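Local atomic coordinates of type I polyketide synthase PikAII (Streptomyces venezuelae, PDB entry 3QP9), a protein that probably epimerises the alpha-substituent of a polyketide intermediate, as a reduction-incompetent C2-type ketoreductase domain of a modular polyketide synthase. Residues D108-L113 / V147-W152; G50-V55 / A74-V79; Q90-T95 / V139-D144; A69-A74 / R207-L212; L151-H156 / E188-L193. All coordinates share one frame; numbering follows the deposited sequence.

Contact 1 of 5, residues D108-L113 / V147-W152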
# COMPACT_ATOMS: atom_id res chain seq x y z
N ASP A 108 0.74 19.12 -22.33
CA ASP A 108 1.51 19.57 -21.20
C ASP A 108 1.39 18.69 -19.98
O ASP A 108 2.32 18.68 -19.19
CB ASP A 108 1.17 21.02 -20.86
CG ASP A 108 1.59 21.99 -22.01
OD1 ASP A 108 2.58 21.71 -22.67
OD2 ASP A 108 0.93 23.05 -22.18
N GLY A 109 0.30 17.94 -19.85
CA GLY A 109 0.20 16.99 -18.75
C GLY A 109 -0.96 16.07 -18.95
O GLY A 109 -1.83 16.30 -19.81
N VAL A 110 -1.01 15.03 -18.13
CA VAL A 110 -2.09 14.08 -18.10
C VAL A 110 -2.50 13.84 -16.63
O VAL A 110 -1.64 13.52 -15.79
CB VAL A 110 -1.67 12.70 -18.67
CG1 VAL A 110 -2.87 11.67 -18.71
CG2 VAL A 110 -1.08 12.87 -20.13
N LEU A 111 -3.80 14.01 -16.37
CA LEU A 111 -4.44 13.96 -15.07
C LEU A 111 -5.39 12.82 -15.13
O LEU A 111 -6.41 12.90 -15.82
CB LEU A 111 -5.26 15.21 -14.80
CG LEU A 111 -5.72 15.27 -13.33
CD1 LEU A 111 -4.55 15.19 -12.40
CD2 LEU A 111 -6.49 16.57 -13.12
N SER A 112 -5.08 11.75 -14.44
CA SER A 112 -6.00 10.59 -14.42
C SER A 112 -6.99 10.68 -13.29
O SER A 112 -6.58 10.75 -12.09
CB SER A 112 -5.21 9.34 -14.25
OG SER A 112 -6.08 8.23 -14.15
N LEU A 113 -8.29 10.69 -13.61
CA LEU A 113 -9.29 10.51 -12.51
C LEU A 113 -9.72 9.03 -12.41
O LEU A 113 -10.78 8.76 -11.82
CB LEU A 113 -10.51 11.46 -12.70
CG LEU A 113 -10.19 12.96 -12.92
CD1 LEU A 113 -11.48 13.81 -12.94
CD2 LEU A 113 -9.25 13.54 -11.82
N VAL A 147 2.90 9.60 -25.66
CA VAL A 147 2.63 10.80 -24.85
C VAL A 147 3.75 10.89 -23.86
O VAL A 147 3.91 10.01 -23.02
CB VAL A 147 1.27 10.70 -24.06
CG1 VAL A 147 0.99 11.99 -23.26
CG2 VAL A 147 0.11 10.45 -25.03
N ALA A 148 4.53 11.95 -23.99
CA ALA A 148 5.76 12.14 -23.23
C ALA A 148 5.50 13.00 -22.00
O ALA A 148 6.31 13.01 -21.10
CB ALA A 148 6.86 12.84 -24.13
N ALA A 149 4.36 13.68 -21.97
CA ALA A 149 3.94 14.55 -20.86
C ALA A 149 3.79 13.83 -19.49
O ALA A 149 3.35 12.67 -19.46
CB ALA A 149 2.58 15.23 -21.23
N PRO A 150 4.05 14.53 -18.37
CA PRO A 150 3.92 13.83 -17.07
C PRO A 150 2.49 13.43 -16.70
O PRO A 150 1.54 14.25 -16.83
CB PRO A 150 4.44 14.87 -16.07
CG PRO A 150 4.08 16.19 -16.69
CD PRO A 150 4.17 15.99 -18.19
N LEU A 151 2.35 12.21 -16.22
CA LEU A 151 1.08 11.67 -15.76
C LEU A 151 0.85 12.00 -14.27
O LEU A 151 1.66 11.58 -13.41
CB LEU A 151 1.13 10.15 -15.77
CG LEU A 151 -0.14 9.36 -15.31
CD1 LEU A 151 -1.53 9.92 -15.87
CD2 LEU A 151 -0.05 7.85 -15.56
N TRP A 152 -0.26 12.61 -13.95
CA TRP A 152 -0.59 12.77 -12.50
C TRP A 152 -1.86 11.95 -12.15
O TRP A 152 -2.88 12.06 -12.87
CB TRP A 152 -0.80 14.23 -12.21
CG TRP A 152 0.46 15.05 -12.19
CD1 TRP A 152 1.10 15.62 -13.29
CD2 TRP A 152 1.23 15.39 -11.04
NE1 TRP A 152 2.19 16.34 -12.86
CE2 TRP A 152 2.29 16.23 -11.48
CE3 TRP A 152 1.08 15.16 -9.66
CZ2 TRP A 152 3.27 16.74 -10.59
CZ3 TRP A 152 2.00 15.68 -8.78
CH2 TRP A 152 3.06 16.51 -9.23

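Contact 2 of 5, residues G50-V55 / A74-V79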
# COMPACT_ATOMS: atom_id res chain seq x y z
N GLY A 50 -1.17 25.33 -21.42
CA GLY A 50 -1.21 24.31 -22.47
C GLY A 50 -2.31 23.28 -22.35
O GLY A 50 -3.24 23.40 -21.54
N ARG A 51 -2.18 22.22 -23.14
CA ARG A 51 -3.21 21.20 -23.22
C ARG A 51 -2.99 20.20 -22.08
O ARG A 51 -1.88 19.62 -21.99
CB ARG A 51 -3.17 20.49 -24.58
CG ARG A 51 -4.22 19.37 -24.78
CD ARG A 51 -5.59 19.86 -25.24
NE ARG A 51 -5.50 20.98 -26.18
CZ ARG A 51 -5.78 20.94 -27.49
NH1 ARG A 51 -6.20 19.83 -28.09
NH2 ARG A 51 -5.66 22.06 -28.21
N TRP A 52 -4.05 19.99 -21.26
CA TRP A 52 -4.11 18.91 -20.24
C TRP A 52 -5.14 17.86 -20.65
O TRP A 52 -6.32 18.18 -20.90
CB TRP A 52 -4.38 19.47 -18.81
CG TRP A 52 -3.08 19.94 -18.16
CD1 TRP A 52 -2.40 21.10 -18.45
CD2 TRP A 52 -2.26 19.23 -17.19
NE1 TRP A 52 -1.24 21.16 -17.71
CE2 TRP A 52 -1.13 20.02 -16.95
CE3 TRP A 52 -2.40 18.03 -16.48
CZ2 TRP A 52 -0.13 19.65 -16.03
CZ3 TRP A 52 -1.37 17.63 -15.60
CH2 TRP A 52 -0.26 18.45 -15.39
N LEU A 53 -4.75 16.61 -20.74
CA LEU A 53 -5.74 15.59 -20.98
C LEU A 53 -6.25 15.13 -19.62
O LEU A 53 -5.44 14.82 -18.72
CB LEU A 53 -5.15 14.38 -21.72
CG LEU A 53 -4.52 14.64 -23.09
CD1 LEU A 53 -4.19 13.33 -23.73
CD2 LEU A 53 -5.41 15.52 -24.02
N VAL A 54 -7.56 15.07 -19.48
CA VAL A 54 -8.16 14.57 -18.26
C VAL A 54 -8.82 13.27 -18.57
O VAL A 54 -9.75 13.22 -19.35
CB VAL A 54 -9.09 15.60 -17.60
CG1 VAL A 54 -9.71 15.06 -16.25
CG2 VAL A 54 -8.34 16.89 -17.43
N VAL A 55 -8.25 12.20 -18.06
CA VAL A 55 -8.82 10.91 -18.23
C VAL A 55 -9.81 10.51 -17.17
O VAL A 55 -9.39 10.20 -16.08
CB VAL A 55 -7.75 9.87 -18.28
CG1 VAL A 55 -8.32 8.57 -18.83
CG2 VAL A 55 -6.61 10.38 -19.12
N ALA A 74 -7.24 27.65 -13.56
CA ALA A 74 -5.78 27.70 -13.35
C ALA A 74 -4.97 28.12 -14.58
O ALA A 74 -3.77 28.37 -14.47
CB ALA A 74 -5.26 26.36 -12.81
N GLY A 75 -5.62 28.18 -15.74
CA GLY A 75 -4.97 28.67 -16.96
C GLY A 75 -4.46 27.58 -17.89
O GLY A 75 -3.65 27.87 -18.75
N ALA A 76 -4.94 26.35 -17.71
CA ALA A 76 -4.69 25.24 -18.65
C ALA A 76 -5.76 25.29 -19.74
O ALA A 76 -6.74 25.97 -19.57
CB ALA A 76 -4.78 23.92 -17.94
N ASP A 77 -5.57 24.53 -20.82
CA ASP A 77 -6.68 24.21 -21.77
C ASP A 77 -7.04 22.72 -21.58
O ASP A 77 -6.42 21.86 -22.18
CB ASP A 77 -6.29 24.54 -23.23
CG ASP A 77 -7.37 24.14 -24.28
OD1 ASP A 77 -8.60 24.17 -23.96
OD2 ASP A 77 -6.99 23.79 -25.45
N PRO A 78 -8.02 22.40 -20.70
CA PRO A 78 -8.31 20.98 -20.41
C PRO A 78 -9.17 20.25 -21.44
O PRO A 78 -10.23 20.73 -21.85
CB PRO A 78 -9.07 21.02 -19.07
CG PRO A 78 -9.46 22.44 -18.87
CD PRO A 78 -8.89 23.32 -19.94
N VAL A 79 -8.73 19.05 -21.82
CA VAL A 79 -9.55 18.19 -22.68
C VAL A 79 -9.96 16.90 -21.94
O VAL A 79 -9.10 16.07 -21.58
CB VAL A 79 -8.80 17.82 -24.02
CG1 VAL A 79 -9.65 16.89 -24.91
CG2 VAL A 79 -8.44 19.09 -24.78

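Contact 3 of 5, residues Q90-T95 / V139-D144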
# COMPACT_ATOMS: atom_id res chain seq x y z
N GLN A 90 -4.90 -1.32 -26.14
CA GLN A 90 -4.88 -0.80 -27.50
C GLN A 90 -5.97 0.23 -27.81
O GLN A 90 -5.67 1.24 -28.43
CB GLN A 90 -4.77 -1.94 -28.52
CG GLN A 90 -3.29 -2.35 -28.80
CD GLN A 90 -2.30 -2.17 -27.59
OE1 GLN A 90 -1.80 -3.16 -27.03
NE2 GLN A 90 -2.01 -0.91 -27.21
N ARG A 91 -7.20 0.02 -27.32
CA ARG A 91 -8.25 1.04 -27.48
C ARG A 91 -7.88 2.37 -26.82
O ARG A 91 -8.11 3.43 -27.41
CB ARG A 91 -9.58 0.54 -26.92
CG ARG A 91 -9.98 -0.83 -27.45
CD ARG A 91 -10.69 -0.73 -28.80
NE ARG A 91 -11.42 -1.94 -29.18
CZ ARG A 91 -12.44 -2.49 -28.49
NH1 ARG A 91 -12.85 -1.97 -27.34
NH2 ARG A 91 -13.05 -3.58 -28.96
N LEU A 92 -7.31 2.30 -25.60
CA LEU A 92 -6.95 3.52 -24.88
C LEU A 92 -5.80 4.24 -25.59
O LEU A 92 -5.81 5.45 -25.66
CB LEU A 92 -6.54 3.23 -23.43
CG LEU A 92 -7.07 4.14 -22.31
CD1 LEU A 92 -6.48 3.76 -20.91
CD2 LEU A 92 -6.89 5.59 -22.56
N ALA A 93 -4.80 3.49 -26.06
CA ALA A 93 -3.66 4.08 -26.79
C ALA A 93 -4.14 4.80 -28.07
O ALA A 93 -3.62 5.87 -28.42
CB ALA A 93 -2.58 3.01 -27.12
N ALA A 94 -5.13 4.24 -28.75
CA ALA A 94 -5.71 4.85 -29.99
C ALA A 94 -6.36 6.15 -29.58
O ALA A 94 -6.20 7.19 -30.20
CB ALA A 94 -6.76 3.94 -30.55
N THR A 95 -7.05 6.10 -28.44
CA THR A 95 -7.78 7.24 -27.95
C THR A 95 -6.81 8.34 -27.60
O THR A 95 -7.05 9.49 -27.95
CB THR A 95 -8.61 6.86 -26.67
OG1 THR A 95 -9.57 5.89 -27.06
CG2 THR A 95 -9.31 8.07 -26.07
N VAL A 139 -1.09 3.75 -17.75
CA VAL A 139 0.37 3.92 -17.64
C VAL A 139 1.03 3.25 -18.87
O VAL A 139 2.09 3.68 -19.37
CB VAL A 139 0.89 3.20 -16.42
CG1 VAL A 139 2.41 3.09 -16.46
CG2 VAL A 139 0.44 3.90 -15.14
N GLN A 140 0.42 2.15 -19.28
CA GLN A 140 0.98 1.35 -20.36
C GLN A 140 0.68 2.02 -21.69
O GLN A 140 1.56 2.16 -22.53
CB GLN A 140 0.32 -0.03 -20.36
CG GLN A 140 0.92 -1.01 -19.41
CD GLN A 140 0.08 -2.25 -19.19
OE1 GLN A 140 -1.12 -2.34 -19.58
NE2 GLN A 140 0.71 -3.22 -18.59
N ALA A 141 -0.58 2.43 -21.85
CA ALA A 141 -1.15 2.98 -23.08
C ALA A 141 -0.58 4.37 -23.43
O ALA A 141 -0.40 4.68 -24.61
CB ALA A 141 -2.62 3.01 -23.00
N LEU A 142 -0.32 5.20 -22.41
CA LEU A 142 0.45 6.45 -22.62
C LEU A 142 1.78 6.23 -23.41
O LEU A 142 2.11 6.97 -24.33
CB LEU A 142 0.75 7.12 -21.27
CG LEU A 142 -0.52 7.79 -20.67
CD1 LEU A 142 -0.26 8.15 -19.19
CD2 LEU A 142 -0.99 9.01 -21.47
N GLU A 143 2.54 5.22 -23.02
CA GLU A 143 3.78 4.90 -23.71
C GLU A 143 3.47 4.35 -25.11
O GLU A 143 4.17 4.71 -26.03
CB GLU A 143 4.66 3.92 -22.92
CG GLU A 143 6.13 3.93 -23.39
CD GLU A 143 7.06 2.99 -22.59
OE1 GLU A 143 8.28 3.28 -22.55
OE2 GLU A 143 6.58 1.96 -22.02
N ASP A 144 2.41 3.55 -25.27
CA ASP A 144 2.03 3.03 -26.62
C ASP A 144 1.64 4.15 -27.57
O ASP A 144 1.90 4.07 -28.76
CB ASP A 144 0.85 2.06 -26.60
CG ASP A 144 1.07 0.85 -25.73
OD1 ASP A 144 0.02 0.29 -25.28
OD2 ASP A 144 2.25 0.46 -25.49

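Contact 4 of 5, residues A69-A74 / R207-L212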
# COMPACT_ATOMS: atom_id res chain seq x y z
N ALA A 69 -13.06 22.82 -14.71
CA ALA A 69 -13.18 24.23 -14.38
C ALA A 69 -11.93 24.70 -13.62
O ALA A 69 -11.35 25.73 -13.97
CB ALA A 69 -14.49 24.55 -13.60
N ALA A 70 -11.48 23.92 -12.63
CA ALA A 70 -10.26 24.34 -11.89
C ALA A 70 -9.02 24.44 -12.75
O ALA A 70 -8.25 25.40 -12.61
CB ALA A 70 -10.00 23.42 -10.69
N LEU A 71 -8.84 23.47 -13.64
CA LEU A 71 -7.70 23.51 -14.54
C LEU A 71 -7.80 24.74 -15.49
O LEU A 71 -6.81 25.47 -15.70
CB LEU A 71 -7.65 22.23 -15.39
CG LEU A 71 -7.41 20.86 -14.74
CD1 LEU A 71 -7.72 19.82 -15.69
CD2 LEU A 71 -5.98 20.73 -14.43
N SER A 72 -8.99 24.93 -16.06
CA SER A 72 -9.25 26.10 -16.91
C SER A 72 -8.94 27.35 -16.11
O SER A 72 -8.10 28.17 -16.54
CB SER A 72 -10.72 26.11 -17.41
OG SER A 72 -10.96 25.09 -18.39
N GLY A 73 -9.59 27.48 -14.93
CA GLY A 73 -9.41 28.63 -14.07
C GLY A 73 -7.96 28.77 -13.70
O GLY A 73 -7.50 29.88 -13.56
N ALA A 74 -7.24 27.65 -13.56
CA ALA A 74 -5.78 27.70 -13.35
C ALA A 74 -4.97 28.12 -14.58
O ALA A 74 -3.77 28.37 -14.47
CB ALA A 74 -5.26 26.36 -12.81
N ARG A 207 -5.93 24.04 -5.07
CA ARG A 207 -4.61 23.64 -4.62
C ARG A 207 -4.04 22.51 -5.44
O ARG A 207 -2.82 22.47 -5.65
CB ARG A 207 -4.60 23.26 -3.16
CG ARG A 207 -4.83 24.55 -2.22
CD ARG A 207 -4.90 24.09 -0.73
NE ARG A 207 -4.97 25.28 0.12
CZ ARG A 207 -6.01 25.61 0.87
NH1 ARG A 207 -7.09 24.82 0.94
NH2 ARG A 207 -5.95 26.73 1.56
N MET A 208 -4.87 21.54 -5.81
CA MET A 208 -4.42 20.54 -6.82
C MET A 208 -3.66 21.14 -8.00
O MET A 208 -2.51 20.70 -8.34
CB MET A 208 -5.53 19.61 -7.25
CG MET A 208 -5.11 18.53 -8.28
SD MET A 208 -6.60 17.81 -9.00
CE MET A 208 -7.21 19.25 -9.90
N THR A 209 -4.24 22.19 -8.61
CA THR A 209 -3.59 22.85 -9.75
C THR A 209 -2.24 23.50 -9.42
O THR A 209 -1.37 23.45 -10.22
CB THR A 209 -4.52 23.83 -10.54
OG1 THR A 209 -4.87 24.91 -9.69
CG2 THR A 209 -5.78 23.16 -10.90
N THR A 210 -2.03 24.00 -8.17
CA THR A 210 -0.69 24.47 -7.80
C THR A 210 0.31 23.32 -7.82
O THR A 210 1.50 23.51 -8.20
CB THR A 210 -0.70 25.08 -6.41
OG1 THR A 210 -1.57 26.22 -6.45
CG2 THR A 210 0.75 25.47 -5.99
N VAL A 211 -0.15 22.12 -7.45
CA VAL A 211 0.76 20.93 -7.53
C VAL A 211 1.08 20.55 -8.99
O VAL A 211 2.26 20.33 -9.36
CB VAL A 211 0.19 19.71 -6.78
CG1 VAL A 211 1.15 18.46 -6.98
CG2 VAL A 211 -0.12 20.06 -5.30
N LEU A 212 0.06 20.51 -9.83
CA LEU A 212 0.29 20.17 -11.24
C LEU A 212 1.23 21.13 -11.93
O LEU A 212 1.91 20.77 -12.92
CB LEU A 212 -1.02 20.19 -12.02
CG LEU A 212 -1.98 19.24 -11.39
CD1 LEU A 212 -3.38 19.39 -11.98
CD2 LEU A 212 -1.40 17.79 -11.54

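Contact 5 of 5, residues L151-H156 / E188-L193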
# COMPACT_ATOMS: atom_id res chain seq x y z
N LEU A 151 2.35 12.21 -16.22
CA LEU A 151 1.08 11.67 -15.76
C LEU A 151 0.85 12.00 -14.27
O LEU A 151 1.66 11.58 -13.41
CB LEU A 151 1.13 10.15 -15.77
CG LEU A 151 -0.14 9.36 -15.31
CD1 LEU A 151 -1.53 9.92 -15.87
CD2 LEU A 151 -0.05 7.85 -15.56
N TRP A 152 -0.26 12.61 -13.95
CA TRP A 152 -0.59 12.77 -12.50
C TRP A 152 -1.86 11.95 -12.15
O TRP A 152 -2.88 12.06 -12.87
CB TRP A 152 -0.80 14.23 -12.21
CG TRP A 152 0.46 15.05 -12.19
CD1 TRP A 152 1.10 15.62 -13.29
CD2 TRP A 152 1.23 15.39 -11.04
NE1 TRP A 152 2.19 16.34 -12.86
CE2 TRP A 152 2.29 16.23 -11.48
CE3 TRP A 152 1.08 15.16 -9.66
CZ2 TRP A 152 3.27 16.74 -10.59
CZ3 TRP A 152 2.00 15.68 -8.78
CH2 TRP A 152 3.06 16.51 -9.23
N CYS A 153 -1.83 11.16 -11.06
CA CYS A 153 -3.02 10.34 -10.69
C CYS A 153 -3.63 10.91 -9.45
O CYS A 153 -2.96 11.08 -8.47
CB CYS A 153 -2.64 8.85 -10.46
SG CYS A 153 -2.08 8.04 -11.99
N VAL A 154 -4.90 11.26 -9.52
CA VAL A 154 -5.57 11.90 -8.41
C VAL A 154 -6.48 10.92 -7.71
O VAL A 154 -7.23 10.18 -8.38
CB VAL A 154 -6.30 13.15 -8.89
CG1 VAL A 154 -7.12 13.80 -7.76
CG2 VAL A 154 -5.25 14.20 -9.43
N THR A 155 -6.41 10.86 -6.35
CA THR A 155 -7.28 10.01 -5.59
C THR A 155 -8.05 10.89 -4.62
O THR A 155 -7.79 12.07 -4.54
CB THR A 155 -6.47 8.95 -4.77
OG1 THR A 155 -5.51 9.65 -3.92
CG2 THR A 155 -5.76 7.93 -5.71
N HIS A 156 -9.03 10.34 -3.89
CA HIS A 156 -9.70 11.05 -2.75
C HIS A 156 -9.88 10.04 -1.66
O HIS A 156 -10.29 8.92 -1.92
CB HIS A 156 -11.07 11.70 -3.17
CG HIS A 156 -12.08 10.74 -3.71
ND1 HIS A 156 -13.06 10.18 -2.91
CD2 HIS A 156 -12.28 10.24 -4.97
CE1 HIS A 156 -13.80 9.35 -3.64
NE2 HIS A 156 -13.34 9.36 -4.89
N GLU A 188 10.82 9.51 -16.54
CA GLU A 188 10.73 10.67 -17.40
C GLU A 188 9.27 11.07 -17.65
O GLU A 188 8.98 12.17 -18.09
CB GLU A 188 11.53 10.37 -18.74
CG GLU A 188 10.83 9.34 -19.79
CD GLU A 188 10.41 7.90 -19.22
OE1 GLU A 188 10.96 7.38 -18.22
OE2 GLU A 188 9.51 7.24 -19.80
N ARG A 189 8.33 10.15 -17.43
CA ARG A 189 6.92 10.46 -17.76
C ARG A 189 5.93 10.36 -16.59
O ARG A 189 4.75 10.51 -16.78
CB ARG A 189 6.44 9.66 -18.95
CG ARG A 189 6.74 8.14 -18.89
CD ARG A 189 5.90 7.42 -19.88
NE ARG A 189 5.98 5.96 -19.81
CZ ARG A 189 4.95 5.18 -19.51
NH1 ARG A 189 5.10 3.85 -19.49
NH2 ARG A 189 3.78 5.74 -19.26
N TRP A 190 6.44 10.16 -15.38
CA TRP A 190 5.63 10.18 -14.15
C TRP A 190 5.61 11.57 -13.47
O TRP A 190 6.66 12.15 -13.15
CB TRP A 190 6.11 9.06 -13.21
CG TRP A 190 5.14 8.91 -11.99
CD1 TRP A 190 5.32 9.40 -10.74
CD2 TRP A 190 3.87 8.25 -12.00
NE1 TRP A 190 4.22 9.06 -9.90
CE2 TRP A 190 3.32 8.36 -10.67
CE3 TRP A 190 3.14 7.58 -12.97
CZ2 TRP A 190 2.07 7.85 -10.34
CZ3 TRP A 190 1.92 7.01 -12.66
CH2 TRP A 190 1.38 7.16 -11.30
N GLY A 191 4.42 12.11 -13.27
CA GLY A 191 4.28 13.41 -12.66
C GLY A 191 4.16 13.12 -11.17
O GLY A 191 5.10 13.36 -10.39
N GLY A 192 3.07 12.54 -10.77
CA GLY A 192 2.91 12.29 -9.30
C GLY A 192 1.59 11.80 -8.84
O GLY A 192 0.77 11.46 -9.64
N LEU A 193 1.34 11.94 -7.52
CA LEU A 193 0.15 11.40 -6.94
C LEU A 193 -0.38 12.48 -6.09
O LEU A 193 0.39 13.17 -5.45
CB LEU A 193 0.47 10.19 -6.07
CG LEU A 193 0.83 8.89 -6.75
CD1 LEU A 193 1.79 7.93 -5.92
CD2 LEU A 193 -0.53 8.10 -7.10

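Contact 1 of 5, residues D108-L113 / V147-W152
Val110 and Leu151 pair on adjacent parallel strands and send their side chains to the same face of the sheet. Val110 has the largest share of the buried surface. Its CB lies 3.9 Å from Leu151 CD1. From there the side chain forks. CG1 stands anti to the backbone N (chi1 -177°), which brings this methyl to 3.6 Å from Leu151 CD1. CG2 takes the other direction and touches Val147 CG1 at 3.9 Å. One valine therefore bridges the strand and the turn that leads into it. Leu138 and Leu142 of helix 130-144 cover this aliphatic patch.

The opposite face carries Leu111 and Trp152. Leu111 CD1 sits 3.9 Å from Trp152 CB, while the indole reaches on to Val211 and Leu212 of helix 202-212.

Backbone hydrogen bonds join the two strands. Val110 N donates to Pro150 O at 3.0 Å, and Ser112 N to Trp152 O at 2.7 Å. Between them Trp152 N donates to Val110 O; this bond is modelled very short, so its length is doubtful. Ser112 OG turns to Leu114 N. At the start of the pairing, Pro150 CD lies 3.4 Å from Asp108 O.

Strand 109-112, helix 130-144 and strand 151-156 make a beta-alpha-beta crossover, the repeating unit of Rossmann-like folds such as those of polyketide synthase ketoreductases.

Contact 2 of 5, residues G50-V55 / A74-V79
A beta-alpha-beta unit closes here: strand 51-57 runs into helix 65-73 and returns as strand 77-83, parallel to the first. Gly75, with its positive phi, ends the helix in a Schellman motif just before the return strand.

Four backbone bonds join the strands. Asp77 N donates to Gly50 O at 2.7 Å and Trp52 N to Asp77 O at a longer 3.2 Å. Val79 N follows with Trp52 O at 2.7 Å, then Val54 N with Val79 O at 2.8 Å. Pro78 sits where its nitrogen faces away from strand 51-57, so its missing N-H costs this ladder nothing. Its ring packs on Leu71 and Ser72 of the connecting helix.

Trp52 lies on the same face as Pro78. Its CG is anti to the carbonyl carbon (chi1 -84°), which turns the indole so that CD1 meets Ala76 CB at 3.7 Å. The indole also touches Leu212 of helix 202-212.

The other face bears Arg51, Leu53, Asp77 and Val79. Leu53 and Val79 lie alongside each other, with Leu53 CD2 4.1 Å from Val79 CB. The Arg51 aliphatic chain is modelled too close to Val79, so its exact path is doubtful. The chain bends twice and points the same way as Asp77. Guanidinium and carboxylate are steeply turned, 77° between their planes, and Arg51 NE forms a salt bridge with Asp77 OD2 at 3.3 Å.

Contact 3 of 5, residues Q90-T95 / V139-D144
Ala93 and Ala141 bring helices 89-102 and 130-144 together. Their CA atoms are 4.6 Å apart, and the two short helix axes approach to 8.1 Å at an angle of 51°. Small side chains permit this closeness.

The apolar contacts come first. Ala141 CB points into helix 89-102 and meets Leu92 CB at 3.9 Å and Ala93 N at 3.8 Å. Ala93 CB points back at helix 130-144, 3.7 Å from Ala141 O, and touches Asp144 CB at 3.6 Å.

The polar contact lies on the exposed side. Gln90 starts out away from the partner helix, but its chain bends at chi2 and swings the amide back. Gln90 NE2 then donates to Asp144 OD1 at 3.0 Å, with 158° at the hydrogen. Amide and carboxylate are turned 61° against each other. The place of OD1 is less sure than most, so the bond deserves some caution. The stronger partner of Asp144 is Arg89, which forms a salt bridge with OD2. The carboxylate is thus gripped from two successive residues at the start of helix 89-102.

Helix 130-144 packs on strand 151-156 through Val139 and Leu142, which touch Leu151. Ala141 faces helix 89-102 and touches Leu96. From that helix, Leu92 also reaches Thr137 and Leu138.

Contact 4 of 5, residues A69-A74 / R207-L212
Thr209 and Ala74 form the tight part of this helix contact. Their CB atoms are only 3.5 Å apart, closer than carbons usually pack. The methyl of Thr209 is anti to the carbonyl carbon and faces helix 65-73, where CG2 lies 3.7 Å from Ala70 O. With chi1 at 65°, OG1 falls between the backbone N and the carbonyl carbon. There it bonds to Asp206 O of its own helix. The hydroxyl is thus satisfied although it also lies against Ala74 CB.

Next to this, Leu71 and Leu212 cross at about a right angle. Leu71 CD2 meets Leu212 CD1 at 3.8 Å, and Leu48 from a loop touches both leucines, Ala74 and Thr209.

Over the contact as a whole, the short helix axes come no closer than 9.5 Å and cross at 59°. No hydrogen bond links the two segments. The outer side is loose. Ser72 and Gly73 are exposed, and Ser72 OG bonds back to Leu68 O. Thr210 points away from helix 65-73.

Helix 202-212 rests on strand 190-196 through Met208 and Val211, which touch Ile194. Helices packed against one face of a parallel sheet in this way are typical of the layered Rossmann-like fold.

Contact 5 of 5, residues L151-H156 / E188-L193
The Trp152 indole lies with one face over the Gly191-Gly192 backbone. Gly191 CA sits 3.7 Å from the centroid of the five-membered ring, 16° off the normal. Gly192 CA sits 3.8 Å from the centroid of the six-membered ring, 29° off the normal. Both are CH-pi contacts. Without side chains, the two glycines can bring their main chain flat against the ring.

Trp190 lies on the other face of the sheet. Leu151 O and Gly192 N are above one side of its ring, both toward the rim. Leu193 CG is at its edge, in the plane. Trp190 CG is anti to its own N (chi1 -171°), which takes the ring alongside strand 151-156. Trp190 CZ3 meets Leu151 CD2 at 3.6 Å, and Trp190 CH2 meets Cys153 SG at 3.6 Å in an oblique sulfur-aromatic contact. Further on, Cys153 CB touches Leu193 CD2 at 4.0 Å.

The strands are parallel, but the register slips by one residue at a beta bulge. Leu151 O accepts two bonds there from the same face of its plane, from Gly191 N at 2.8 Å and Gly192 N at 3.1 Å. Regular pairing resumes where Cys153 N donates to Gly192 O at 3.0 Å.

Helix 170-185 covers the Trp190 face, with Ala182 and Ala183 on the indole and Trp176 on Leu193. Helix 202-212 lies on the other side of the sheet. Beside the strand start, Arg189 NH2 bonds to Val139 O of helix 130-144.

In the fold
Contacts 2, 1 and 5 run in that order across one parallel array: strands 77-83, 51-57, 109-112, 151-156 and 190-196. Contacts 1 and 5 share Leu151 and Trp152, with centres about 7 Å apart; contacts 1 and 2, about 10 Å apart, are joined by a probable hydrogen bond from Asp108 N to Arg51 O. Contact 3 packs on the Leu151 face and contact 4 on the Trp152 face. Their centres are about 25 Å apart and they do not touch. Trp52 of contact 2 also reaches Trp152. This layered unit is consistent with the structural subdomain of polyketide synthase ketoreductases, which accompanies the catalytic one.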